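Local coordinates for protein BIFUNCTIONAL PROTEIN Proline utilization A (PutA) (Corynebacterium freiburgense, PDB 5UX5) that oxidises proline to glutamate in two steps, through an FAD-dependent proline dehydrogenase and an NAD-dependent aldehyde dehydrogenase joined in one chain, at residues D309-G314 / L962-N967; T466-D471 / G879-R884; R526-L531 / E559-A564. All coordinates share one frame; numbering follows the deposited sequence.

Interaction 1 of 3, residues D309-G314 / L962-N967; sequences DAELHG and LRCESN
Glu311, near the C-terminal end of helix 303-313, reaches out to the turn that precedes strand 965-980. From CB, set toward 962-967, CG stands anti to the backbone N (chi1 -179°) and the chain stays extended, straight out from the helix. Glu311 CG meets the methyl CD2 of Leu962 at 3.8 Å, the two side chains sliding past each other in opposite directions. Glu311 CD then lies against Leu962 CB at 3.7 Å. At the tip the carboxylate takes two successive backbone N-H groups: Arg963 N donates to Glu311 OE1 at 2.5 Å, and Cys964 N to Glu311 OE2 at 2.9 Å, both from above the carboxylate plane. A helix of the proline dehydrogenase TIM-barrel region thus grips a turn some 650 residues further along the chain. Glu311 OE1 also sits over one face of the Arg963 guanidinium, 3.5 Å from Arg963 NH1, a salt bridge of charge alone, with no N-H aimed at the oxygen. Beside the carboxylate, Leu312 CD2 rests on Cys964 SG at 3.7 Å, and the leucine side chain crosses that of Glu965 at about a right angle. Glu965 OE1 is held by Asn967 ND2 and OE2 by Arg875.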
ATOM      1  N   ASP A 309       3.002   7.217   6.496  1.00 34.11           N
ATOM      2  CA  ASP A 309       2.311   5.973   6.850  1.00 32.21           C
ATOM      3  C   ASP A 309       0.860   6.246   7.255  1.00 34.59           C
ATOM      4  O   ASP A 309      -0.053   5.480   6.912  1.00 35.52           O
ATOM      5  CB  ASP A 309       3.072   5.259   7.980  1.00 21.31           C
ATOM      6  CG  ASP A 309       2.568   3.848   8.226  1.00 37.16           C
ATOM      7  OD1 ASP A 309       2.254   3.174   7.241  1.00 46.19           O
ATOM      8  OD2 ASP A 309       2.482   3.388   9.383  1.00 45.58           O
ATOM      9  N   ALA A 310       0.643   7.322   8.020  1.00 30.05           N
ATOM     10  CA  ALA A 310      -0.697   7.709   8.446  1.00 32.01           C
ATOM     11  C   ALA A 310      -1.546   8.189   7.272  1.00 31.38           C
ATOM     12  O   ALA A 310      -2.667   7.701   7.064  1.00 32.75           O
ATOM     13  CB  ALA A 310      -0.614   8.791   9.528  1.00 21.41           C
ATOM     14  N   GLU A 311      -1.039   9.150   6.490  1.00 21.32           N
ATOM     15  CA  GLU A 311      -1.881   9.717   5.438  1.00 21.99           C
ATOM     16  C   GLU A 311      -2.293   8.648   4.416  1.00 26.14           C
ATOM     17  O   GLU A 311      -3.436   8.644   3.947  1.00 33.63           O
ATOM     18  CB  GLU A 311      -1.174  10.892   4.744  1.00 20.84           C
ATOM     19  CG  GLU A 311      -2.048  11.546   3.642  1.00 24.24           C
ATOM     20  CD  GLU A 311      -1.350  12.671   2.909  1.00 36.83           C
ATOM     21  OE1 GLU A 311      -2.025  13.665   2.554  1.00 36.93           O
ATOM     22  OE2 GLU A 311      -0.123  12.562   2.682  1.00 43.31           O
ATOM     23  N   LEU A 312      -1.408   7.691   4.118  1.00 20.22           N
ATOM     24  CA  LEU A 312      -1.745   6.626   3.179  1.00 30.30           C
ATOM     25  C   LEU A 312      -2.902   5.766   3.676  1.00 34.62           C
ATOM     26  O   LEU A 312      -3.733   5.320   2.880  1.00 44.64           O
ATOM     27  CB  LEU A 312      -0.529   5.731   2.918  1.00 29.25           C
ATOM     28  CG  LEU A 312       0.563   6.296   1.994  1.00 34.79           C
ATOM     29  CD1 LEU A 312       1.748   5.364   1.870  1.00 20.55           C
ATOM     30  CD2 LEU A 312       0.016   6.704   0.594  1.00 30.18           C
ATOM     31  N   HIS A 313      -2.933   5.459   4.970  1.00 27.98           N
ATOM     32  CA  HIS A 313      -3.906   4.528   5.536  1.00 30.86           C
ATOM     33  C   HIS A 313      -5.132   5.191   6.117  1.00 28.35           C
ATOM     34  O   HIS A 313      -6.029   4.480   6.574  1.00 36.92           O
ATOM     35  CB  HIS A 313      -3.265   3.688   6.644  1.00 36.12           C
ATOM     36  CG  HIS A 313      -2.298   2.685   6.141  1.00 34.22           C
ATOM     37  ND1 HIS A 313      -1.007   3.010   5.790  1.00 37.79           N
ATOM     38  CD2 HIS A 313      -2.430   1.355   5.929  1.00 30.79           C
ATOM     39  CE1 HIS A 313      -0.391   1.923   5.364  1.00 36.20           C
ATOM     40  NE2 HIS A 313      -1.229   0.902   5.452  1.00 29.89           N
ATOM     41  N   GLY A 314      -5.158   6.510   6.191  1.00 20.34           N
ATOM     42  CA  GLY A 314      -6.243   7.178   6.862  1.00 26.04           C
ATOM     43  C   GLY A 314      -6.166   7.091   8.361  1.00 26.05           C
ATOM     44  O   GLY A 314      -7.202   6.972   9.021  1.00 33.81           O
ATOM     45  N   LEU A 962      -3.896  13.834  -1.499  1.00 29.11           N
ATOM     46  CA  LEU A 962      -2.912  13.478  -0.478  1.00 21.01           C
ATOM     47  C   LEU A 962      -1.628  14.270  -0.655  1.00 28.05           C
ATOM     48  O   LEU A 962      -1.225  14.565  -1.776  1.00 33.07           O
ATOM     49  CB  LEU A 962      -2.545  11.997  -0.565  1.00 20.60           C
ATOM     50  CG  LEU A 962      -3.668  10.979  -0.495  1.00 24.37           C
ATOM     51  CD1 LEU A 962      -3.114   9.568  -0.512  1.00 19.94           C
ATOM     52  CD2 LEU A 962      -4.412  11.209   0.734  1.00 22.77           C
ATOM     53  N   ARG A 963      -0.948  14.587   0.460  1.00 33.07           N
ATOM     54  CA  ARG A 963       0.366  15.226   0.353  1.00 31.82           C
ATOM     55  C   ARG A 963       1.411  14.271  -0.234  1.00 35.62           C
ATOM     56  O   ARG A 963       2.103  14.615  -1.195  1.00 40.41           O
ATOM     57  CB  ARG A 963       0.805  15.760   1.718  1.00 32.83           C
ATOM     58  CG  ARG A 963       0.431  17.232   1.992  1.00 53.88           C
ATOM     59  CD  ARG A 963       0.304  17.587   3.506  1.00 61.01           C
ATOM     60  NE  ARG A 963      -0.905  16.999   4.104  1.00 64.30           N
ATOM     61  CZ  ARG A 963      -0.922  16.026   5.023  1.00 64.81           C
ATOM     62  NH1 ARG A 963      -2.090  15.567   5.481  1.00 56.87           N
ATOM     63  NH2 ARG A 963       0.222  15.502   5.483  1.00 65.14           N
ATOM     64  N   CYS A 964       1.496  13.042   0.276  1.00 30.69           N
ATOM     65  CA  CYS A 964       2.645  12.196  -0.039  1.00 30.03           C
ATOM     66  C   CYS A 964       2.510  11.441  -1.361  1.00 34.18           C
ATOM     67  O   CYS A 964       3.479  10.819  -1.812  1.00 32.44           O
ATOM     68  CB  CYS A 964       2.853  11.176   1.078  1.00 28.87           C
ATOM     69  SG  CYS A 964       1.468  10.030   1.175  1.00 45.90           S
ATOM     70  N   GLU A 965       1.342  11.456  -1.987  1.00 31.68           N
ATOM     71  CA  GLU A 965       1.131  10.657  -3.182  1.00 23.11           C
ATOM     72  C   GLU A 965       0.193  11.402  -4.124  1.00 21.32           C
ATOM     73  O   GLU A 965      -0.950  11.686  -3.773  1.00 26.54           O
ATOM     74  CB  GLU A 965       0.565   9.298  -2.805  1.00 20.81           C
ATOM     75  CG  GLU A 965       0.358   8.360  -3.945  1.00 20.74           C
ATOM     76  CD  GLU A 965      -0.075   7.007  -3.469  1.00 26.47           C
ATOM     77  OE1 GLU A 965      -1.290   6.807  -3.196  1.00 29.06           O
ATOM     78  OE2 GLU A 965       0.822   6.136  -3.330  1.00 30.81           O
ATOM     79  N   SER A 966       0.681  11.709  -5.318  1.00 25.55           N
ATOM     80  CA  SER A 966      -0.144  12.273  -6.379  1.00 21.85           C
ATOM     81  C   SER A 966      -0.972  11.173  -7.026  1.00 24.46           C
ATOM     82  O   SER A 966      -0.426  10.174  -7.495  1.00 30.90           O
ATOM     83  CB  SER A 966       0.735  12.953  -7.422  1.00 24.66           C
ATOM     84  OG  SER A 966      -0.054  13.317  -8.527  1.00 42.24           O
ATOM     85  N   ASN A 967      -2.290  11.334  -7.038  1.00 27.63           N
ATOM     86  CA  ASN A 967      -3.177  10.341  -7.642  1.00 28.81           C
ATOM     87  C   ASN A 967      -4.071  11.024  -8.678  1.00 34.00           C
ATOM     88  O   ASN A 967      -5.065  11.664  -8.319  1.00 40.27           O
ATOM     89  CB  ASN A 967      -3.972   9.610  -6.562  1.00 21.13           C
ATOM     90  CG  ASN A 967      -3.068   8.716  -5.687  1.00 29.40           C
ATOM     91  OD1 ASN A 967      -2.567   7.694  -6.158  1.00 30.20           O
ATOM     92  ND2 ASN A 967      -2.886   9.086  -4.418  1.00 32.25           N
TER

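Interaction 2 of 3, residues T466-D471 / G879-R884; sequences TFNASD and GAIVQR. With SO4 (sulfate ion), chain G.
Two irregular loops meet here without any backbone pairing, closest at Asn468 and Val882 (CA atoms 7.3 Å apart), and Gln883 turns its loop with positive phi (69°). Asn468 carries the contact: its CG is anti to the carbonyl carbon (chi1 -66°), and ND2 donates to Val882 O at 3.0 Å, nearly in its own amide plane but from above the carbonyl plane. The same nitrogen is also bonded to Asp562 OD2 of helix 550-574, so two acceptors fix the amide's rotation. Ile881 CG2 packs against this amide, 3.4 Å from Asn468 ND2. Beside it Gln883 crosses the Phe467 ring obliquely, NE2 lying 3.7 Å from CD2 with the planes 46° apart; Arg569 serves both residues, by a hydrogen bond to Gln883 OE1 and a cation-pi contact with Phe467. Arg884, extended as far as NE, passes Asn468 obliquely and sends NH2 to Leu312 O. Gly879 N and Ala880 N bind a sulfate ion, probably from the crystallisation liquor; Ser726 OG holds it too. The loop between helices 438-450 and 477-484 thus lies against the loop between strands 870-873 and 890-891 of the aldehyde dehydrogenase family region, beside helix 550-574.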
ATOM      1  N   THR A 466     -12.211  10.262   7.094  1.00 23.88           N
ATOM      2  CA  THR A 466     -11.662  10.196   5.750  1.00 26.78           C
ATOM      3  C   THR A 466     -12.760   9.669   4.851  1.00 34.21           C
ATOM      4  O   THR A 466     -13.716   9.057   5.327  1.00 39.24           O
ATOM      5  CB  THR A 466     -10.467   9.236   5.658  1.00 28.87           C
ATOM      6  OG1 THR A 466     -10.889   7.931   6.080  1.00 31.19           O
ATOM      7  CG2 THR A 466      -9.336   9.672   6.545  1.00 21.16           C
ATOM      8  N   PHE A 467     -12.624   9.879   3.543  1.00 33.08           N
ATOM      9  CA  PHE A 467     -13.590   9.245   2.650  1.00 28.82           C
ATOM     10  C   PHE A 467     -13.343   7.735   2.519  1.00 33.66           C
ATOM     11  O   PHE A 467     -14.271   6.931   2.680  1.00 25.56           O
ATOM     12  CB  PHE A 467     -13.579   9.868   1.266  1.00 25.48           C
ATOM     13  CG  PHE A 467     -14.414   9.095   0.313  1.00 33.85           C
ATOM     14  CD1 PHE A 467     -15.794   9.235   0.331  1.00 38.21           C
ATOM     15  CD2 PHE A 467     -13.844   8.147  -0.521  1.00 36.69           C
ATOM     16  CE1 PHE A 467     -16.582   8.498  -0.500  1.00 42.32           C
ATOM     17  CE2 PHE A 467     -14.630   7.395  -1.361  1.00 45.16           C
ATOM     18  CZ  PHE A 467     -16.006   7.573  -1.351  1.00 51.04           C
ATOM     19  N   ASN A 468     -12.126   7.331   2.143  1.00 32.75           N
ATOM     20  CA  ASN A 468     -11.809   5.905   2.072  1.00 22.38           C
ATOM     21  C   ASN A 468     -11.825   5.281   3.454  1.00 23.85           C
ATOM     22  O   ASN A 468     -11.313   5.866   4.411  1.00 33.23           O
ATOM     23  CB  ASN A 468     -10.455   5.686   1.424  1.00 23.87           C
ATOM     24  CG  ASN A 468     -10.452   6.083  -0.015  1.00 32.86           C
ATOM     25  OD1 ASN A 468     -10.025   7.192  -0.379  1.00 42.34           O
ATOM     26  ND2 ASN A 468     -10.989   5.198  -0.860  1.00 24.31           N
ATOM     27  N   ALA A 469     -12.461   4.116   3.567  1.00 20.94           N
ATOM     28  CA  ALA A 469     -12.461   3.366   4.823  1.00 22.76           C
ATOM     29  C   ALA A 469     -11.040   2.977   5.229  1.00 29.65           C
ATOM     30  O   ALA A 469     -10.241   2.536   4.393  1.00 31.35           O
ATOM     31  CB  ALA A 469     -13.319   2.109   4.671  1.00 22.74           C
ATOM     32  N   SER A 470     -10.711   3.128   6.518  1.00 28.86           N
ATOM     33  CA  SER A 470      -9.330   2.868   6.938  1.00 30.87           C
ATOM     34  C   SER A 470      -9.133   1.404   7.308  1.00 30.60           C
ATOM     35  O   SER A 470     -10.012   0.764   7.890  1.00 29.79           O
ATOM     36  CB  SER A 470      -8.907   3.746   8.121  1.00 35.50           C
ATOM     37  OG  SER A 470      -9.791   3.625   9.210  1.00 48.25           O
ATOM     38  N   ASP A 471      -7.958   0.885   6.973  1.00 39.91           N
ATOM     39  CA  ASP A 471      -7.606  -0.506   7.239  1.00 39.98           C
ATOM     40  C   ASP A 471      -7.396  -0.761   8.727  1.00 35.08           C
ATOM     41  O   ASP A 471      -7.197   0.157   9.532  1.00 29.84           O
ATOM     42  CB  ASP A 471      -6.319  -0.891   6.515  1.00 38.34           C
ATOM     43  CG  ASP A 471      -6.474  -0.900   5.034  1.00 39.80           C
ATOM     44  OD1 ASP A 471      -7.627  -0.896   4.590  1.00 37.61           O
ATOM     45  OD2 ASP A 471      -5.453  -0.940   4.315  1.00 46.19           O
ATOM     46  N   GLY A 879      -2.798  -2.982  -5.144  1.00 23.32           N
ATOM     47  CA  GLY A 879      -3.418  -2.276  -4.032  1.00 20.84           C
ATOM     48  C   GLY A 879      -4.225  -1.057  -4.379  1.00 31.90           C
ATOM     49  O   GLY A 879      -4.256  -0.110  -3.586  1.00 40.96           O
ATOM     50  N   ALA A 880      -4.880  -1.051  -5.541  1.00 32.62           N
ATOM     51  CA  ALA A 880      -5.587   0.131  -6.004  1.00 27.09           C
ATOM     52  C   ALA A 880      -6.693   0.463  -5.044  1.00 27.34           C
ATOM     53  O   ALA A 880      -7.441  -0.420  -4.621  1.00 32.22           O
ATOM     54  CB  ALA A 880      -6.170  -0.091  -7.389  1.00 31.84           C
ATOM     55  N   ILE A 881      -6.761   1.728  -4.652  1.00 29.95           N
ATOM     56  CA  ILE A 881      -7.742   2.180  -3.683  1.00 19.25           C
ATOM     57  C   ILE A 881      -8.794   3.015  -4.403  1.00 27.32           C
ATOM     58  O   ILE A 881      -8.464   3.929  -5.171  1.00 26.42           O
ATOM     59  CB  ILE A 881      -7.066   2.935  -2.529  1.00 19.23           C
ATOM     60  CG1 ILE A 881      -6.381   1.897  -1.602  1.00 19.44           C
ATOM     61  CG2 ILE A 881      -8.089   3.706  -1.765  1.00 21.38           C
ATOM     62  CD1 ILE A 881      -5.240   2.406  -0.826  1.00 19.50           C
ATOM     63  N   VAL A 882     -10.063   2.698  -4.136  1.00 26.17           N
ATOM     64  CA  VAL A 882     -11.225   3.345  -4.726  1.00 19.03           C
ATOM     65  C   VAL A 882     -11.012   4.846  -4.791  1.00 22.91           C
ATOM     66  O   VAL A 882     -10.521   5.461  -3.845  1.00 28.59           O
ATOM     67  CB  VAL A 882     -12.495   3.036  -3.925  1.00 19.17           C
ATOM     68  CG1 VAL A 882     -13.614   3.937  -4.390  1.00 36.82           C
ATOM     69  CG2 VAL A 882     -12.879   1.593  -4.079  1.00 19.38           C
ATOM     70  N   GLN A 883     -11.292   5.418  -5.951  1.00 18.92           N
ATOM     71  CA  GLN A 883     -11.203   6.844  -6.226  1.00 27.94           C
ATOM     72  C   GLN A 883      -9.777   7.380  -6.249  1.00 34.55           C
ATOM     73  O   GLN A 883      -9.485   8.292  -7.025  1.00 36.61           O
ATOM     74  CB  GLN A 883     -12.057   7.628  -5.246  1.00 24.28           C
ATOM     75  CG  GLN A 883     -12.174   9.045  -5.672  1.00 35.67           C
ATOM     76  CD  GLN A 883     -12.716   9.924  -4.575  1.00 47.56           C
ATOM     77  OE1 GLN A 883     -13.619  10.730  -4.813  1.00 49.83           O
ATOM     78  NE2 GLN A 883     -12.174   9.772  -3.361  1.00 45.24           N
ATOM     79  N   ARG A 884      -8.882   6.843  -5.410  1.00 41.24           N
ATOM     80  CA  ARG A 884      -7.468   7.208  -5.509  1.00 29.97           C
ATOM     81  C   ARG A 884      -6.877   6.701  -6.811  1.00 26.79           C
ATOM     82  O   ARG A 884      -6.214   7.445  -7.534  1.00 28.08           O
ATOM     83  CB  ARG A 884      -6.675   6.643  -4.338  1.00 32.89           C
ATOM     84  CG  ARG A 884      -6.763   7.382  -3.037  1.00 36.76           C
ATOM     85  CD  ARG A 884      -5.665   6.891  -2.115  1.00 33.89           C
ATOM     86  NE  ARG A 884      -5.954   7.104  -0.703  1.00 38.41           N
ATOM     87  CZ  ARG A 884      -5.225   6.577   0.279  1.00 29.51           C
ATOM     88  NH1 ARG A 884      -4.190   5.818  -0.012  1.00 28.47           N
ATOM     89  NH2 ARG A 884      -5.537   6.794   1.542  1.00 24.99           N
TER
HETATM   90  S   SO4 G2003      -5.620  -4.441  -7.264  1.00 64.74           S
HETATM   91  O1  SO4 G2003      -5.105  -4.830  -5.948  1.00 74.69           O
HETATM   92  O2  SO4 G2003      -4.857  -3.252  -7.644  1.00 54.83           O
HETATM   93  O3  SO4 G2003      -7.081  -4.210  -7.240  1.00 66.54           O
HETATM   94  O4  SO4 G2003      -5.381  -5.528  -8.201  1.00 65.18           O

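Interaction 3 of 3, residues R526-L531 / E559-A564; sequences RAADEL and EAIDFA
Helices 517-533 and 550-574 of the aldehyde dehydrogenase family region pack as an antiparallel pair, their short axes 8.4 Å apart at 165°. The nearest CA atoms are those of Ala528 and Ile561, 4.7 Å apart; Ala528, Ala560 and Ala564 at the interface are consistent with the short spacing. No hydrogen bond crosses between the segments, and the contact is apolar and wholly buried. Among methyl contacts, Ala528 CB touches both Ile561 CG2 at 3.6 Å and Ala564 CB at 3.8 Å, residues one turn apart. Among the longer side chains, Leu531 and Ile561 both have chi1 near -70°, with CG of the former and CG1 of the latter anti to the carbonyl carbon. Leu531 is thereby sent beside Ala560, where CD1 is 4.3 Å from CB and nearer still to the carbonyl oxygen. Other helices continue the packing: Leu602 and Phe606 of helix 599-611 touch Leu531 and Ala564 respectively, while Ala633 and Leu538 also meet Leu531. At the exposed margin Asp529 pairs with Arg565 in a salt bridge; Asp562 is buried on the far side of its helix. Ile561 straddles Ala528 and Leu531 with its two branches: CG2 lies over the alanine, while CG1 abuts Leu531 CB at 3.5 Å.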
ATOM      1  N   ARG A 526     -25.832   2.270   4.350  1.00 32.25           N
ATOM      2  CA  ARG A 526     -26.057   1.305   5.409  1.00 31.67           C
ATOM      3  C   ARG A 526     -25.298   0.011   5.132  1.00 39.95           C
ATOM      4  O   ARG A 526     -24.771  -0.626   6.058  1.00 35.43           O
ATOM      5  CB  ARG A 526     -27.557   1.044   5.524  1.00 29.74           C
ATOM      6  CG  ARG A 526     -28.067   1.166   6.926  1.00 52.89           C
ATOM      7  CD  ARG A 526     -29.449   1.742   6.912  1.00 62.61           C
ATOM      8  NE  ARG A 526     -30.412   0.741   6.491  1.00 70.70           N
ATOM      9  CZ  ARG A 526     -31.392   0.985   5.635  1.00 75.33           C
ATOM     10  NH1 ARG A 526     -31.518   2.201   5.102  1.00 70.98           N
ATOM     11  NH2 ARG A 526     -32.232   0.012   5.304  1.00 76.49           N
ATOM     12  N   ALA A 527     -25.232  -0.392   3.855  1.00 38.91           N
ATOM     13  CA  ALA A 527     -24.475  -1.582   3.489  1.00 29.76           C
ATOM     14  C   ALA A 527     -23.010  -1.418   3.840  1.00 30.89           C
ATOM     15  O   ALA A 527     -22.354  -2.372   4.269  1.00 33.19           O
ATOM     16  CB  ALA A 527     -24.648  -1.878   2.003  1.00 25.52           C
ATOM     17  N   ALA A 528     -22.475  -0.211   3.672  1.00 32.04           N
ATOM     18  CA  ALA A 528     -21.086   0.005   4.035  1.00 31.12           C
ATOM     19  C   ALA A 528     -20.903  -0.036   5.557  1.00 38.33           C
ATOM     20  O   ALA A 528     -19.924  -0.603   6.054  1.00 44.19           O
ATOM     21  CB  ALA A 528     -20.596   1.318   3.424  1.00 23.90           C
ATOM     22  N   ASP A 529     -21.850   0.521   6.317  1.00 35.41           N
ATOM     23  CA  ASP A 529     -21.770   0.424   7.773  1.00 30.77           C
ATOM     24  C   ASP A 529     -21.790  -1.029   8.229  1.00 43.54           C
ATOM     25  O   ASP A 529     -21.005  -1.420   9.105  1.00 40.28           O
ATOM     26  CB  ASP A 529     -22.923   1.186   8.433  1.00 27.19           C
ATOM     27  CG  ASP A 529     -22.774   2.699   8.342  1.00 43.75           C
ATOM     28  OD1 ASP A 529     -21.718   3.182   7.873  1.00 49.09           O
ATOM     29  OD2 ASP A 529     -23.723   3.408   8.747  1.00 44.48           O
ATOM     30  N   GLU A 530     -22.681  -1.845   7.636  1.00 47.73           N
ATOM     31  CA  GLU A 530     -22.824  -3.245   8.041  1.00 43.33           C
ATOM     32  C   GLU A 530     -21.647  -4.097   7.590  1.00 42.86           C
ATOM     33  O   GLU A 530     -21.258  -5.039   8.290  1.00 51.39           O
ATOM     34  CB  GLU A 530     -24.114  -3.846   7.489  1.00 42.17           C
ATOM     35  CG  GLU A 530     -25.395  -3.295   8.080  1.00 39.05           C
ATOM     36  CD  GLU A 530     -25.546  -3.650   9.532  1.00 51.56           C
ATOM     37  OE1 GLU A 530     -24.751  -4.474  10.044  1.00 52.64           O
ATOM     38  OE2 GLU A 530     -26.464  -3.093  10.172  1.00 59.69           O
ATOM     39  N   LEU A 531     -21.060  -3.792   6.440  1.00 40.10           N
ATOM     40  CA  LEU A 531     -19.852  -4.514   6.065  1.00 42.83           C
ATOM     41  C   LEU A 531     -18.772  -4.309   7.110  1.00 39.30           C
ATOM     42  O   LEU A 531     -18.110  -5.269   7.516  1.00 44.25           O
ATOM     43  CB  LEU A 531     -19.364  -4.074   4.681  1.00 36.78           C
ATOM     44  CG  LEU A 531     -20.151  -4.642   3.515  1.00 31.92           C
ATOM     45  CD1 LEU A 531     -19.695  -3.995   2.236  1.00 38.76           C
ATOM     46  CD2 LEU A 531     -19.914  -6.119   3.456  1.00 27.72           C
ATOM     47  N   GLU A 559     -11.949  -2.040   0.497  1.00 25.79           N
ATOM     48  CA  GLU A 559     -12.388  -1.794  -0.867  1.00 23.75           C
ATOM     49  C   GLU A 559     -13.888  -2.044  -0.999  1.00 33.92           C
ATOM     50  O   GLU A 559     -14.606  -1.270  -1.653  1.00 37.15           O
ATOM     51  CB  GLU A 559     -11.577  -2.652  -1.847  1.00 25.69           C
ATOM     52  CG  GLU A 559     -11.585  -2.162  -3.317  1.00 29.47           C
ATOM     53  CD  GLU A 559     -10.717  -3.001  -4.262  1.00 33.16           C
ATOM     54  OE1 GLU A 559     -10.433  -4.154  -3.928  1.00 30.88           O
ATOM     55  OE2 GLU A 559     -10.291  -2.516  -5.336  1.00 41.71           O
ATOM     56  N   ALA A 560     -14.385  -3.119  -0.382  1.00 35.38           N
ATOM     57  CA  ALA A 560     -15.806  -3.418  -0.499  1.00 36.30           C
ATOM     58  C   ALA A 560     -16.642  -2.344   0.184  1.00 41.34           C
ATOM     59  O   ALA A 560     -17.723  -1.993  -0.294  1.00 44.03           O
ATOM     60  CB  ALA A 560     -16.112  -4.799   0.084  1.00 32.15           C
ATOM     61  N   ILE A 561     -16.174  -1.819   1.313  1.00 40.40           N
ATOM     62  CA  ILE A 561     -16.892  -0.719   1.939  1.00 38.29           C
ATOM     63  C   ILE A 561     -16.805   0.545   1.077  1.00 34.17           C
ATOM     64  O   ILE A 561     -17.807   1.246   0.863  1.00 36.07           O
ATOM     65  CB  ILE A 561     -16.378  -0.524   3.376  1.00 38.91           C
ATOM     66  CG1 ILE A 561     -16.705  -1.797   4.167  1.00 35.49           C
ATOM     67  CG2 ILE A 561     -17.063   0.666   4.037  1.00 37.24           C
ATOM     68  CD1 ILE A 561     -16.084  -1.929   5.539  1.00 24.96           C
ATOM     69  N   ASP A 562     -15.618   0.845   0.554  1.00 24.12           N
ATOM     70  CA  ASP A 562     -15.455   2.027  -0.282  1.00 21.04           C
ATOM     71  C   ASP A 562     -16.346   1.979  -1.522  1.00 30.83           C
ATOM     72  O   ASP A 562     -16.891   3.009  -1.929  1.00 36.65           O
ATOM     73  CB  ASP A 562     -13.990   2.212  -0.688  1.00 19.92           C
ATOM     74  CG  ASP A 562     -13.103   2.696   0.461  1.00 41.14           C
ATOM     75  OD1 ASP A 562     -13.612   2.980   1.571  1.00 39.30           O
ATOM     76  OD2 ASP A 562     -11.876   2.799   0.243  1.00 47.65           O
ATOM     77  N   PHE A 563     -16.486   0.806  -2.161  1.00 24.79           N
ATOM     78  CA  PHE A 563     -17.356   0.744  -3.335  1.00 23.81           C
ATOM     79  C   PHE A 563     -18.772   1.204  -2.991  1.00 32.52           C
ATOM     80  O   PHE A 563     -19.400   1.929  -3.769  1.00 38.52           O
ATOM     81  CB  PHE A 563     -17.382  -0.654  -3.947  1.00 20.55           C
ATOM     82  CG  PHE A 563     -16.176  -0.980  -4.793  1.00 21.19           C
ATOM     83  CD1 PHE A 563     -15.663  -0.062  -5.693  1.00 23.57           C
ATOM     84  CD2 PHE A 563     -15.538  -2.225  -4.670  1.00 20.57           C
ATOM     85  CE1 PHE A 563     -14.519  -0.384  -6.483  1.00 26.72           C
ATOM     86  CE2 PHE A 563     -14.399  -2.547  -5.430  1.00 22.14           C
ATOM     87  CZ  PHE A 563     -13.880  -1.633  -6.332  1.00 20.75           C
ATOM     88  N   ALA A 564     -19.303   0.780  -1.843  1.00 29.46           N
ATOM     89  CA  ALA A 564     -20.659   1.177  -1.477  1.00 27.00           C
ATOM     90  C   ALA A 564     -20.770   2.689  -1.322  1.00 27.60           C
ATOM     91  O   ALA A 564     -21.709   3.303  -1.834  1.00 37.63           O
ATOM     92  CB  ALA A 564     -21.093   0.471  -0.196  1.00 22.37           C
TER

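The three contacts follow one another across the molecule and are nested along the sequence: interaction 3 within the span closed by interaction 2, and that within the span closed by interaction 1. Centres of interactions 1 and 2 are about 10 Å apart, of 2 and 3 about 12 Å, of 1 and 3 about 21 Å. Interaction 2 is the middle link, reaching helix 303-313 through Arg884 and helix 550-574 through Asp562, which also takes Ala469 N. The proline dehydrogenase region, the loop between helices 438-450 and 477-484, the aldehyde dehydrogenase region and the C-terminal part are thus tied in series, consistent with a fixed relation between the two active sites for substrate channelling.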